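Local coordinates for protein uncharacterized aldehyde dehydrogenase AldY (Bacillus subtilis, PDB 4DNG) that probably oxidises aldehydes to carboxylates with NAD(+) as cofactor and may help protect cells against stress from ethanol and related compounds, at residues K69-E81 / T188-P200. Numbering follows the deposited sequence.
Sequences KAVLQKARGYLHE and TIIAKAFEHAGLP
Tyr78 of helix 65-81 reaches across to Lys192, Ala193 and His196 of helix 183-196, which packs against strand 204-206 of the Rossmann-like NAD-binding domain of the aldehyde dehydrogenase fold. The short helical segments approach to 7.8 Å between axes, with chain directions 128° apart. A chi1 of -178° swings the tyrosine ring away from its own backbone N and out over helix 183-196. Its CB meets His196 CD2; one ortho carbon, CD1, rests on CA and CB of Ala193, the CA making an off-centre CH-pi contact with the ring, and the other, CD2, lies over a face of the imidazole, 3.5 Å from His196 CG, the two ring planes being inclined at 51°. At the tip, CZ touches Lys192 CG, and OH accepts a hydrogen bond from Lys192 NZ at 3.1 Å. A leucine in place of Tyr78 would probably leave the Lys192 ammonium without this acceptor and the His196 face without its aromatic neighbour. Toward the N-terminal part of segment 69-81, Ala75 CB sits over one face of the Phe194 ring, while Val71 CG1 and Leu72 CD2 meet its edge. A Schellman motif with Gly198 as C-prime residue ends helix 183-196, and Ala197, directly before Gly198, puts its CB 3.6 Å from Lys74 CB.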
# COMPACT_ATOMS: atom_id res chain seq x y z
N LYS A 69 -18.28 0.02 -20.57
CA LYS A 69 -18.84 -1.33 -20.64
C LYS A 69 -18.77 -1.86 -22.07
O LYS A 69 -18.44 -3.03 -22.28
CB LYS A 69 -20.27 -1.38 -20.10
CG LYS A 69 -20.41 -1.02 -18.63
CD LYS A 69 -21.85 -1.08 -18.15
CE LYS A 69 -22.28 -2.50 -17.82
NZ LYS A 69 -23.76 -2.60 -17.65
N ALA A 70 -19.05 -0.99 -23.04
CA ALA A 70 -19.00 -1.34 -24.47
C ALA A 70 -17.61 -1.82 -24.91
O ALA A 70 -17.47 -2.86 -25.58
CB ALA A 70 -19.45 -0.17 -25.32
N VAL A 71 -16.59 -1.08 -24.49
CA VAL A 71 -15.20 -1.44 -24.77
C VAL A 71 -14.87 -2.84 -24.23
O VAL A 71 -14.27 -3.66 -24.92
CB VAL A 71 -14.26 -0.33 -24.27
CG1 VAL A 71 -12.84 -0.82 -24.04
CG2 VAL A 71 -14.28 0.83 -25.25
N LEU A 72 -15.32 -3.13 -23.01
CA LEU A 72 -15.02 -4.41 -22.39
C LEU A 72 -15.78 -5.52 -23.05
O LEU A 72 -15.22 -6.61 -23.23
CB LEU A 72 -15.33 -4.40 -20.90
CG LEU A 72 -14.58 -3.32 -20.10
CD1 LEU A 72 -15.19 -3.17 -18.71
CD2 LEU A 72 -13.08 -3.58 -20.05
N GLN A 73 -17.04 -5.24 -23.39
CA GLN A 73 -17.90 -6.21 -24.05
C GLN A 73 -17.28 -6.63 -25.37
O GLN A 73 -17.06 -7.82 -25.59
CB GLN A 73 -19.31 -5.64 -24.27
CG GLN A 73 -20.28 -5.91 -23.13
CD GLN A 73 -21.03 -7.22 -23.28
OE1 GLN A 73 -20.51 -8.30 -22.98
NE2 GLN A 73 -22.28 -7.14 -23.74
N LYS A 74 -16.96 -5.66 -26.23
CA LYS A 74 -16.37 -5.99 -27.53
C LYS A 74 -15.04 -6.71 -27.35
O LYS A 74 -14.75 -7.66 -28.07
CB LYS A 74 -16.23 -4.75 -28.41
CG LYS A 74 -17.57 -4.06 -28.69
CD LYS A 74 -17.52 -3.22 -29.95
CE LYS A 74 -18.86 -2.55 -30.21
NZ LYS A 74 -19.05 -1.29 -29.43
N ALA A 75 -14.26 -6.29 -26.34
CA ALA A 75 -13.03 -6.97 -25.95
C ALA A 75 -13.27 -8.45 -25.54
O ALA A 75 -12.73 -9.35 -26.18
CB ALA A 75 -12.30 -6.20 -24.85
N ARG A 76 -14.10 -8.69 -24.53
CA ARG A 76 -14.45 -10.07 -24.18
C ARG A 76 -15.05 -10.81 -25.38
O ARG A 76 -14.84 -12.01 -25.53
CB ARG A 76 -15.39 -10.13 -22.96
CG ARG A 76 -16.89 -10.06 -23.25
CD ARG A 76 -17.49 -11.43 -23.49
NE ARG A 76 -17.77 -12.15 -22.25
CZ ARG A 76 -18.23 -13.40 -22.19
NH1 ARG A 76 -18.48 -13.97 -21.02
NH2 ARG A 76 -18.45 -14.08 -23.31
N GLY A 77 -15.77 -10.07 -26.22
CA GLY A 77 -16.39 -10.64 -27.42
C GLY A 77 -15.35 -11.12 -28.41
O GLY A 77 -15.46 -12.22 -28.94
N TYR A 78 -14.34 -10.28 -28.66
CA TYR A 78 -13.22 -10.66 -29.52
C TYR A 78 -12.56 -11.96 -29.05
O TYR A 78 -12.23 -12.84 -29.86
CB TYR A 78 -12.18 -9.53 -29.61
CG TYR A 78 -11.02 -9.83 -30.54
CD1 TYR A 78 -9.88 -10.52 -30.08
CD2 TYR A 78 -11.07 -9.46 -31.87
CE1 TYR A 78 -8.83 -10.83 -30.94
CE2 TYR A 78 -10.02 -9.74 -32.74
CZ TYR A 78 -8.91 -10.42 -32.28
OH TYR A 78 -7.90 -10.67 -33.17
N LEU A 79 -12.38 -12.11 -27.74
CA LEU A 79 -11.62 -13.27 -27.23
C LEU A 79 -12.42 -14.56 -27.32
O LEU A 79 -11.85 -15.63 -27.55
CB LEU A 79 -11.15 -13.05 -25.79
CG LEU A 79 -10.31 -11.81 -25.44
CD1 LEU A 79 -10.12 -11.67 -23.93
CD2 LEU A 79 -8.96 -11.81 -26.13
N HIS A 80 -13.74 -14.45 -27.14
CA HIS A 80 -14.63 -15.62 -27.16
C HIS A 80 -14.87 -16.11 -28.59
O HIS A 80 -14.77 -17.31 -28.86
CB HIS A 80 -15.92 -15.30 -26.39
CG HIS A 80 -17.02 -16.32 -26.57
ND1 HIS A 80 -18.13 -16.08 -27.30
CD2 HIS A 80 -17.14 -17.63 -26.09
CE1 HIS A 80 -18.92 -17.17 -27.29
NE2 HIS A 80 -18.32 -18.12 -26.56
N GLU A 81 -15.18 -15.18 -29.50
CA GLU A 81 -15.30 -15.47 -30.94
C GLU A 81 -14.05 -16.19 -31.45
O GLU A 81 -14.14 -17.12 -32.24
CB GLU A 81 -15.51 -14.16 -31.73
CG GLU A 81 -15.70 -14.35 -33.23
CD GLU A 81 -16.89 -15.22 -33.54
OE1 GLU A 81 -17.96 -14.98 -32.94
OE2 GLU A 81 -16.76 -16.16 -34.36
N THR A 188 0.13 -8.89 -27.00
CA THR A 188 -0.36 -8.40 -28.30
C THR A 188 -1.81 -8.78 -28.61
O THR A 188 -2.56 -7.97 -29.17
CB THR A 188 0.55 -8.82 -29.47
OG1 THR A 188 0.74 -10.24 -29.46
CG2 THR A 188 1.90 -8.13 -29.36
N ILE A 189 -2.20 -10.00 -28.24
CA ILE A 189 -3.57 -10.47 -28.44
C ILE A 189 -4.53 -9.58 -27.66
O ILE A 189 -5.59 -9.18 -28.18
CB ILE A 189 -3.74 -11.95 -28.04
CG1 ILE A 189 -3.05 -12.85 -29.05
CG2 ILE A 189 -5.21 -12.34 -27.95
CD1 ILE A 189 -2.90 -14.27 -28.55
N ILE A 190 -4.14 -9.24 -26.43
CA ILE A 190 -4.93 -8.37 -25.57
C ILE A 190 -5.05 -6.99 -26.23
O ILE A 190 -6.15 -6.45 -26.34
CB ILE A 190 -4.33 -8.28 -24.16
CG1 ILE A 190 -4.74 -9.50 -23.35
CG2 ILE A 190 -4.83 -7.03 -23.44
CD1 ILE A 190 -3.85 -9.77 -22.15
N ALA A 191 -3.92 -6.45 -26.68
CA ALA A 191 -3.95 -5.18 -27.44
C ALA A 191 -4.87 -5.26 -28.66
O ALA A 191 -5.68 -4.36 -28.92
CB ALA A 191 -2.56 -4.74 -27.85
N LYS A 192 -4.78 -6.36 -29.40
CA LYS A 192 -5.67 -6.52 -30.56
C LYS A 192 -7.16 -6.49 -30.15
O LYS A 192 -8.00 -5.90 -30.84
CB LYS A 192 -5.32 -7.80 -31.32
CG LYS A 192 -6.12 -8.00 -32.60
CD LYS A 192 -5.50 -7.34 -33.83
CE LYS A 192 -6.50 -7.31 -35.00
NZ LYS A 192 -7.10 -8.62 -35.39
N ALA A 193 -7.47 -7.12 -29.02
CA ALA A 193 -8.83 -7.18 -28.52
C ALA A 193 -9.37 -5.80 -28.19
O ALA A 193 -10.51 -5.49 -28.52
CB ALA A 193 -8.88 -8.07 -27.29
N PHE A 194 -8.55 -4.96 -27.55
CA PHE A 194 -9.03 -3.66 -27.12
C PHE A 194 -9.09 -2.69 -28.28
O PHE A 194 -9.96 -1.80 -28.33
CB PHE A 194 -8.20 -3.13 -25.95
CG PHE A 194 -8.63 -3.68 -24.63
CD1 PHE A 194 -9.76 -3.18 -23.99
CD2 PHE A 194 -7.94 -4.74 -24.04
CE1 PHE A 194 -10.18 -3.71 -22.77
CE2 PHE A 194 -8.34 -5.26 -22.82
CZ PHE A 194 -9.46 -4.75 -22.19
N GLU A 195 -8.19 -2.89 -29.24
CA GLU A 195 -8.22 -2.12 -30.46
C GLU A 195 -9.52 -2.46 -31.19
O GLU A 195 -10.27 -1.56 -31.61
CB GLU A 195 -7.00 -2.41 -31.34
CG GLU A 195 -7.27 -2.16 -32.82
CD GLU A 195 -6.04 -2.28 -33.68
OE1 GLU A 195 -5.42 -3.36 -33.66
OE2 GLU A 195 -5.70 -1.30 -34.39
N HIS A 196 -9.80 -3.75 -31.32
CA HIS A 196 -11.04 -4.18 -31.96
C HIS A 196 -12.21 -3.48 -31.32
O HIS A 196 -13.20 -3.17 -31.97
CB HIS A 196 -11.17 -5.69 -31.83
CG HIS A 196 -12.45 -6.24 -32.39
ND1 HIS A 196 -12.61 -6.50 -33.70
CD2 HIS A 196 -13.64 -6.60 -31.76
CE1 HIS A 196 -13.84 -6.99 -33.90
NE2 HIS A 196 -14.47 -7.05 -32.71
N ALA A 197 -12.09 -3.18 -30.03
CA ALA A 197 -13.19 -2.67 -29.23
C ALA A 197 -13.30 -1.14 -29.24
O ALA A 197 -14.11 -0.56 -28.51
CB ALA A 197 -13.08 -3.19 -27.79
N GLY A 198 -12.51 -0.48 -30.09
CA GLY A 198 -12.53 0.99 -30.19
C GLY A 198 -12.04 1.71 -28.93
O GLY A 198 -12.47 2.84 -28.65
N LEU A 199 -11.16 1.06 -28.16
CA LEU A 199 -10.52 1.75 -27.04
C LEU A 199 -9.64 2.86 -27.61
O LEU A 199 -8.82 2.60 -28.49
CB LEU A 199 -9.69 0.78 -26.19
CG LEU A 199 -8.85 1.33 -25.04
CD1 LEU A 199 -9.71 1.55 -23.80
CD2 LEU A 199 -7.71 0.38 -24.72
N PRO A 200 -9.81 4.10 -27.12
CA PRO A 200 -9.00 5.26 -27.57
C PRO A 200 -7.49 5.00 -27.54
O PRO A 200 -6.97 4.31 -26.64
CB PRO A 200 -9.38 6.35 -26.56
CG PRO A 200 -10.76 5.99 -26.12
CD PRO A 200 -10.73 4.48 -26.03